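Local coordinates for beta-galactosidase (Streptococcus pneumoniae, PDB 4CU9), which hydrolyses terminal beta-galactosides and is represented here by its calcium-binding carbohydrate-binding module, a domain that probably helps attach the enzyme to glycans, at residues V104-E109 against G123-N128; Q81-F86 against T180-S185. All coordinates share one frame; numbering follows the deposited sequence.

Contact 1: V104-E109 against G123-N128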
ATOM      1  N   VAL A 104       6.069   4.618  12.782  1.00  9.90           N
ATOM      2  CA  VAL A 104       6.710   5.192  13.967  1.00 11.43           C
ATOM      3  C   VAL A 104       6.769   4.162  15.100  1.00 12.20           C
ATOM      4  O   VAL A 104       6.994   4.530  16.259  1.00 11.95           O
ATOM      5  CB  VAL A 104       5.954   6.431  14.477  1.00 11.96           C
ATOM      6  CG1 VAL A 104       6.018   7.605  13.492  1.00 12.74           C
ATOM      7  CG2 VAL A 104       4.496   6.087  14.794  1.00 12.00           C
ATOM      8  N   GLY A 105       6.601   2.872  14.772  1.00 11.74           N
ATOM      9  CA  GLY A 105       6.593   1.854  15.803  1.00 12.06           C
ATOM     10  C   GLY A 105       7.970   1.300  16.127  1.00 12.47           C
ATOM     11  O   GLY A 105       9.014   1.852  15.729  1.00 11.35           O
ATOM     12  N   PRO A 106       7.997   0.185  16.861  1.00 13.61           N
ATOM     13  CA  PRO A 106       9.289  -0.427  17.189  1.00 13.95           C
ATOM     14  C   PRO A 106      10.017  -1.005  15.990  1.00 14.18           C
ATOM     15  O   PRO A 106       9.447  -1.113  14.880  1.00 13.03           O
ATOM     16  CB  PRO A 106       8.904  -1.508  18.198  1.00 14.64           C
ATOM     17  CG  PRO A 106       7.507  -1.888  17.816  1.00 14.63           C
ATOM     18  CD  PRO A 106       6.868  -0.585  17.415  1.00 14.19           C
ATOM     19  N   GLY A 107      11.280  -1.381  16.196  1.00 13.75           N
ATOM     20  CA  GLY A 107      12.022  -2.085  15.180  1.00 13.41           C
ATOM     21  C   GLY A 107      11.259  -3.353  14.797  1.00 13.28           C
ATOM     22  O   GLY A 107      10.458  -3.871  15.563  1.00 14.13           O
ATOM     23  N   PHE A 108      11.430  -3.805  13.578  1.00 13.34           N
ATOM     24  CA  PHE A 108      10.619  -4.904  13.019  1.00 12.69           C
ATOM     25  C   PHE A 108      11.371  -5.622  11.930  1.00 13.49           C
ATOM     26  O   PHE A 108      12.413  -5.155  11.463  1.00 13.11           O
ATOM     27  CB  PHE A 108       9.311  -4.342  12.424  1.00 12.87           C
ATOM     28  CG  PHE A 108       9.549  -3.399  11.257  1.00 12.26           C
ATOM     29  CD1 PHE A 108       9.888  -2.102  11.480  1.00 12.25           C
ATOM     30  CD2 PHE A 108       9.398  -3.818   9.951  1.00 12.53           C
ATOM     31  CE1 PHE A 108      10.149  -1.241  10.417  1.00 12.45           C
ATOM     32  CE2 PHE A 108       9.640  -2.966   8.891  1.00 12.48           C
ATOM     33  CZ  PHE A 108       9.985  -1.665   9.120  1.00 12.10           C
ATOM     34  N   GLU A 109      10.852  -6.781  11.537  1.00 14.21           N
ATOM     35  CA  GLU A 109      11.302  -7.466  10.339  1.00 15.82           C
ATOM     36  C   GLU A 109      10.138  -7.520   9.351  1.00 14.51           C
ATOM     37  O   GLU A 109       8.996  -7.296   9.722  1.00 13.90           O
ATOM     38  CB  GLU A 109      11.842  -8.892  10.640  1.00 17.67           C
ATOM     39  CG  GLU A 109      10.844  -9.859  11.269  1.00 21.17           C
ATOM     40  CD  GLU A 109      11.517 -11.195  11.657  1.00 23.04           C
ATOM     41  OE1 GLU A 109      11.883 -12.011  10.775  1.00 28.86           O
ATOM     42  OE2 GLU A 109      11.711 -11.425  12.849  1.00 22.52           O
ATOM     43  N   GLY A 123       0.080 -10.364  15.193  1.00 11.05           N
ATOM     44  CA  GLY A 123       1.043  -9.875  16.194  1.00 10.74           C
ATOM     45  C   GLY A 123       2.156  -8.968  15.665  1.00 10.00           C
ATOM     46  O   GLY A 123       2.872  -8.348  16.454  1.00 10.38           O
ATOM     47  N   HIS A 124       2.279  -8.847  14.345  1.00  9.63           N
ATOM     48  CA  HIS A 124       3.292  -7.978  13.751  1.00  9.58           C
ATOM     49  C   HIS A 124       2.999  -6.503  14.132  1.00  9.31           C
ATOM     50  O   HIS A 124       1.844  -6.071  14.143  1.00  9.59           O
ATOM     51  CB  HIS A 124       3.338  -8.131  12.236  1.00  9.96           C
ATOM     52  CG  HIS A 124       4.559  -7.519  11.610  1.00 10.53           C
ATOM     53  ND1 HIS A 124       4.669  -6.178  11.308  1.00 10.94           N
ATOM     54  CD2 HIS A 124       5.771  -8.065  11.336  1.00 10.66           C
ATOM     55  CE1 HIS A 124       5.873  -5.944  10.807  1.00 10.90           C
ATOM     56  NE2 HIS A 124       6.560  -7.075  10.821  1.00 10.63           N
ATOM     57  N   PRO A 125       4.028  -5.721  14.438  1.00  9.23           N
ATOM     58  CA  PRO A 125       3.742  -4.310  14.844  1.00  9.63           C
ATOM     59  C   PRO A 125       3.019  -3.435  13.813  1.00  9.50           C
ATOM     60  O   PRO A 125       2.414  -2.451  14.179  1.00  9.54           O
ATOM     61  CB  PRO A 125       5.126  -3.767  15.231  1.00 10.05           C
ATOM     62  CG  PRO A 125       6.099  -4.683  14.588  1.00 10.44           C
ATOM     63  CD  PRO A 125       5.457  -6.033  14.538  1.00 10.30           C
ATOM     64  N   PHE A 126       3.045  -3.828  12.532  1.00  9.71           N
ATOM     65  CA  PHE A 126       2.297  -3.158  11.494  1.00  9.78           C
ATOM     66  C   PHE A 126       0.799  -3.187  11.781  1.00  9.68           C
ATOM     67  O   PHE A 126       0.082  -2.283  11.366  1.00  9.35           O
ATOM     68  CB  PHE A 126       2.559  -3.761  10.113  1.00  9.35           C
ATOM     69  CG  PHE A 126       3.828  -3.298   9.480  1.00  9.31           C
ATOM     70  CD1 PHE A 126       4.821  -2.624  10.196  1.00  9.52           C
ATOM     71  CD2 PHE A 126       4.033  -3.545   8.161  1.00  9.23           C
ATOM     72  CE1 PHE A 126       5.976  -2.194   9.554  1.00  9.71           C
ATOM     73  CE2 PHE A 126       5.186  -3.156   7.522  1.00  9.05           C
ATOM     74  CZ  PHE A 126       6.148  -2.451   8.204  1.00  9.84           C
ATOM     75  N   ASN A 127       0.344  -4.147  12.565  1.00  9.83           N
ATOM     76  CA  ASN A 127      -1.052  -4.302  12.809  1.00 10.70           C
ATOM     77  C   ASN A 127      -1.589  -3.445  13.960  1.00 11.57           C
ATOM     78  O   ASN A 127      -2.795  -3.426  14.197  1.00 11.72           O
ATOM     79  CB  ASN A 127      -1.369  -5.785  13.010  1.00 11.33           C
ATOM     80  CG  ASN A 127      -2.831  -6.106  12.819  1.00 11.08           C
ATOM     81  OD1 ASN A 127      -3.476  -5.595  11.915  1.00 10.92           O
ATOM     82  ND2 ASN A 127      -3.366  -6.965  13.679  1.00 11.60           N
ATOM     83  N   ASN A 128      -0.726  -2.669  14.607  1.00 11.26           N
ATOM     84  CA  ASN A 128      -1.130  -1.805  15.670  1.00 11.78           C
ATOM     85  C   ASN A 128      -1.238  -0.369  15.143  1.00 12.15           C
ATOM     86  O   ASN A 128      -0.230   0.211  14.770  1.00 11.71           O
ATOM     87  CB  ASN A 128      -0.108  -1.880  16.809  1.00 12.53           C
ATOM     88  CG  ASN A 128      -0.433  -0.901  17.953  1.00 13.93           C
ATOM     89  OD1 ASN A 128      -1.384  -0.144  17.883  1.00 14.14           O
ATOM     90  ND2 ASN A 128       0.375  -0.917  18.971  1.00 16.06           N
TER
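F108 holds its CG between the backbone N and the carbonyl carbon (chi1 63°), and its ring meets that of F126; H124 has CG anti to its own backbone N (chi1 -166°), and its imidazole meets E109. The imidazole is the polar link. NE2 donates to E109 O over 2.7 Å, in the ring plane and nearly straight at 170°, with the acceptor met almost head-on along its carbonyl bond. On the other side of the same ring ND1 accepts the backbone N-H of F126 at 3.1 Å, tilted a little from the plane. Held at both nitrogens, the ring has its rotation fixed, and the pattern is consistent with a neutral imidazole protonated at NE2.

The apolar half is built from two rings and two prolines. F126 CZ comes within 3.6 Å of F108 CE2, and F126 CE1 sits over one face of the F108 ring toward its rim; the two planes are inclined, neither stacked nor perpendicular. H124 CE1 in turn lies over one face of F126. Beside them, P125 CG packs 3.9 Å from F108 CB, and P125 CB meets P106 CG at 4.0 Å.

The contact joins two loops of the galactose-binding-like beta-sandwich, before and after helix 117-120 in the chain: one leaves strand 97-103, the other leads through the short 3-10 turn 125-127 into strand 132-139. F108 and F126 both rest on I67 of strand 61-70, F126 also touches Y117 of the helix, and edge-to-face pairs join Y103 to F108 and W132 to F126.

Contact 2: Q81-F86 against T180-S185; sequences QAKLHF and TFLAPS
A82 and F181 face each other as a non-hydrogen-bonded antiparallel pair, with both side chains on the same face of the sheet. The methyl CB of A82 approaches the F181 ring obliquely, 3.9 Å from CD1. Over one face of that ring, toward the rim, lies a water that donates to both K83 O (2.9 Å) and T180 O (2.8 Å), bridging two acceptors that cannot bond to each other.

The opposite face carries Q81, K83, T180 and L182. K83 and T180 stand directly across from one another, CB to CB at 4.2 Å. The lysine chain instead leans diagonally toward the neighbouring pair: its CE touches L182 CD1 at 3.9 Å, the two side chains crossing obliquely, before a bend at chi4 (-85°) takes NZ off to a salt bridge with E148 and a hydrogen bond with N150. Q81 reaches past the strand end to lie near A183 and S185.

Between the strands, each hydrogen-bonded pair makes two backbone bonds. Q81 O receives L182 N at 2.8 Å, from above the carbonyl plane, and L182 O accepts Q81 N in return; K83 N gives 2.9 Å to T180 O, and T180 N bonds back to K83 O. T180 O thus takes the amide, the water and a CA-H...O contact from A82 CA.

This is antiparallel sheet of the galactose-binding-like beta-sandwich. Strand 73-86 is flanked on its other side by strand 149-158, where A82 pairs with V151 and L84 with I149. The A82 and F181 face turns inward: F181 meets W163 and M161 of strand 160-166, W163 also receives L84, and A82 rests on V151 and F153.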
ATOM      1  N   GLN A  81       7.718  12.584  -1.689  1.00 11.66           N
ATOM      2  CA  GLN A  81       6.859  12.474  -2.858  1.00 12.80           C
ATOM      3  C   GLN A  81       6.387  11.022  -2.962  1.00 12.49           C
ATOM      4  O   GLN A  81       7.038  10.100  -2.449  1.00 10.84           O
ATOM      5  CB  GLN A  81       7.610  12.877  -4.126  1.00 14.68           C
ATOM      6  CG  GLN A  81       8.276  14.268  -4.061  1.00 17.71           C
ATOM      7  CD  GLN A  81       8.981  14.605  -5.354  1.00 19.90           C
ATOM      8  OE1 GLN A  81      10.211  14.533  -5.459  1.00 24.29           O
ATOM      9  NE2 GLN A  81       8.210  14.958  -6.342  1.00 22.77           N
ATOM     10  N   ALA A  82       5.261  10.837  -3.626  1.00 12.11           N
ATOM     11  CA  ALA A  82       4.702   9.509  -3.834  1.00 12.09           C
ATOM     12  C   ALA A  82       3.962   9.478  -5.138  1.00 12.14           C
ATOM     13  O   ALA A  82       3.520  10.506  -5.657  1.00 13.10           O
ATOM     14  CB  ALA A  82       3.778   9.118  -2.696  1.00 12.22           C
ATOM     15  N   LYS A  83       3.826   8.274  -5.669  1.00 11.35           N
ATOM     16  CA  LYS A  83       3.009   8.023  -6.850  1.00 12.20           C
ATOM     17  C   LYS A  83       2.053   6.894  -6.562  1.00 11.65           C
ATOM     18  O   LYS A  83       2.418   5.904  -5.903  1.00 11.81           O
ATOM     19  CB  LYS A  83       3.851   7.627  -8.043  1.00 13.29           C
ATOM     20  CG  LYS A  83       4.651   8.806  -8.560  1.00 15.09           C
ATOM     21  CD  LYS A  83       5.690   8.358  -9.549  1.00 17.24           C
ATOM     22  CE  LYS A  83       6.586   9.508  -9.959  1.00 18.91           C
ATOM     23  NZ  LYS A  83       5.968  10.270 -11.069  1.00 21.58           N
ATOM     24  N   LEU A  84       0.854   7.046  -7.089  1.00 11.86           N
ATOM     25  CA  LEU A  84      -0.220   6.099  -6.901  1.00 13.01           C
ATOM     26  C   LEU A  84      -0.854   5.780  -8.236  1.00 12.40           C
ATOM     27  O   LEU A  84      -1.235   6.718  -8.962  1.00 13.74           O
ATOM     28  CB  LEU A  84      -1.274   6.749  -5.999  1.00 14.18           C
ATOM     29  CG  LEU A  84      -0.895   7.026  -4.555  1.00 15.57           C
ATOM     30  CD1 LEU A  84      -1.935   7.868  -3.846  1.00 16.92           C
ATOM     31  CD2 LEU A  84      -0.830   5.699  -3.861  1.00 16.41           C
ATOM     32  N   HIS A  85      -0.972   4.500  -8.587  1.00 11.51           N
ATOM     33  CA  HIS A  85      -1.685   4.096  -9.812  1.00 12.74           C
ATOM     34  C   HIS A  85      -2.789   3.114  -9.428  1.00 12.02           C
ATOM     35  O   HIS A  85      -2.494   1.959  -9.070  1.00 11.85           O
ATOM     36  CB  HIS A  85      -0.721   3.405 -10.768  1.00 13.88           C
ATOM     37  CG  HIS A  85      -1.209   3.287 -12.179  1.00 16.40           C
ATOM     38  ND1 HIS A  85      -2.502   3.552 -12.564  1.00 18.49           N
ATOM     39  CD2 HIS A  85      -0.547   2.945 -13.313  1.00 17.88           C
ATOM     40  CE1 HIS A  85      -2.620   3.384 -13.875  1.00 18.50           C
ATOM     41  NE2 HIS A  85      -1.444   3.026 -14.354  1.00 20.57           N
ATOM     42  N   PHE A  86      -4.031   3.554  -9.489  1.00 11.33           N
ATOM     43  CA  PHE A  86      -5.167   2.729  -9.132  1.00 11.49           C
ATOM     44  C   PHE A  86      -5.757   2.041 -10.339  1.00 13.08           C
ATOM     45  O   PHE A  86      -5.611   2.513 -11.481  1.00 12.35           O
ATOM     46  CB  PHE A  86      -6.237   3.570  -8.430  1.00 11.06           C
ATOM     47  CG  PHE A  86      -5.790   4.099  -7.102  1.00 10.58           C
ATOM     48  CD1 PHE A  86      -5.713   3.256  -6.012  1.00 10.91           C
ATOM     49  CD2 PHE A  86      -5.483   5.431  -6.925  1.00 10.82           C
ATOM     50  CE1 PHE A  86      -5.296   3.713  -4.788  1.00 10.44           C
ATOM     51  CE2 PHE A  86      -5.099   5.902  -5.709  1.00 10.62           C
ATOM     52  CZ  PHE A  86      -5.024   5.048  -4.634  1.00 10.93           C
ATOM     53  N   THR A 180       4.620   4.042  -5.155  1.00 11.34           N
ATOM     54  CA  THR A 180       6.026   4.433  -5.048  1.00 11.61           C
ATOM     55  C   THR A 180       6.170   5.589  -4.061  1.00 11.14           C
ATOM     56  O   THR A 180       5.278   6.481  -3.973  1.00 11.31           O
ATOM     57  CB  THR A 180       6.556   4.900  -6.426  1.00 12.43           C
ATOM     58  OG1 THR A 180       6.110   4.014  -7.451  1.00 14.54           O
ATOM     59  CG2 THR A 180       8.043   4.908  -6.454  1.00 13.92           C
ATOM     60  N   PHE A 181       7.287   5.579  -3.335  1.00 10.86           N
ATOM     61  CA  PHE A 181       7.684   6.686  -2.481  1.00 11.13           C
ATOM     62  C   PHE A 181       9.031   7.188  -2.957  1.00 12.15           C
ATOM     63  O   PHE A 181       9.882   6.375  -3.322  1.00 13.05           O
ATOM     64  CB  PHE A 181       7.734   6.251  -1.024  1.00 10.77           C
ATOM     65  CG  PHE A 181       6.409   5.752  -0.537  1.00 10.89           C
ATOM     66  CD1 PHE A 181       5.414   6.645  -0.168  1.00 11.23           C
ATOM     67  CD2 PHE A 181       6.116   4.393  -0.567  1.00 10.83           C
ATOM     68  CE1 PHE A 181       4.172   6.179   0.243  1.00 10.69           C
ATOM     69  CE2 PHE A 181       4.869   3.925  -0.170  1.00 11.10           C
ATOM     70  CZ  PHE A 181       3.893   4.827   0.208  1.00 10.99           C
ATOM     71  N   LEU A 182       9.247   8.503  -2.930  1.00 11.60           N
ATOM     72  CA  LEU A 182      10.468   9.055  -3.515  1.00 13.48           C
ATOM     73  C   LEU A 182      11.077  10.164  -2.671  1.00 13.26           C
ATOM     74  O   LEU A 182      10.382  10.801  -1.916  1.00 12.57           O
ATOM     75  CB  LEU A 182      10.184   9.592  -4.907  1.00 15.35           C
ATOM     76  CG  LEU A 182       9.689   8.601  -5.970  1.00 17.26           C
ATOM     77  CD1 LEU A 182       9.410   9.348  -7.258  1.00 18.82           C
ATOM     78  CD2 LEU A 182      10.673   7.465  -6.238  1.00 18.51           C
ATOM     79  N   ALA A 183      12.374  10.387  -2.875  1.00 13.97           N
ATOM     80  CA  ALA A 183      13.187  11.362  -2.158  1.00 15.62           C
ATOM     81  C   ALA A 183      12.706  12.758  -2.469  1.00 16.55           C
ATOM     82  O   ALA A 183      12.077  12.965  -3.491  1.00 15.84           O
ATOM     83  CB  ALA A 183      14.673  11.234  -2.542  1.00 16.42           C
ATOM     84  N   PRO A 184      13.000  13.720  -1.585  1.00 18.48           N
ATOM     85  CA  PRO A 184      12.678  15.111  -1.905  1.00 21.25           C
ATOM     86  C   PRO A 184      13.301  15.622  -3.197  1.00 24.16           C
ATOM     87  O   PRO A 184      14.354  15.125  -3.629  1.00 20.16           O
ATOM     88  CB  PRO A 184      13.270  15.907  -0.718  1.00 21.43           C
ATOM     89  CG  PRO A 184      13.502  14.904   0.364  1.00 20.70           C
ATOM     90  CD  PRO A 184      13.669  13.571  -0.288  1.00 20.05           C
ATOM     91  N   SER A 185      12.644  16.625  -3.793  1.00 30.19           N
ATOM     92  CA  SER A 185      13.319  17.563  -4.687  1.00 38.22           C
ATOM     93  C   SER A 185      14.304  18.372  -3.804  1.00 41.56           C
ATOM     94  O   SER A 185      13.880  18.870  -2.766  1.00 45.37           O
ATOM     95  CB  SER A 185      12.306  18.498  -5.365  1.00 36.81           C
ATOM     96  OG  SER A 185      11.455  17.754  -6.224  1.00 38.31           O
TER
HETATM   97  O   HOH W   1       2.693   6.017  -2.998  1.00 10.88           O

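Contact 1 is nested within the long chain loop closed by contact 2, yet the two stay apart: their centres are 23 Å from each other, and their nearest atoms about 10 Å. The beta sheet connects them. Strand 97-103, which leads into contact 1, pairs with strand 160-166; that strand pairs with 61-70, and 61-70 with strand 73-86 of contact 2. The side chain of T180 in contact 2 is about 8 Å from the calcium ion. Strand 173-182 supplies the ligands I177 and E178, both joined by backbone hydrogen bonds to H85, and Y37, D40 and D42 complete the site. Contact 1 joins the loops that follow strand 97-103 and precede strand 132-139.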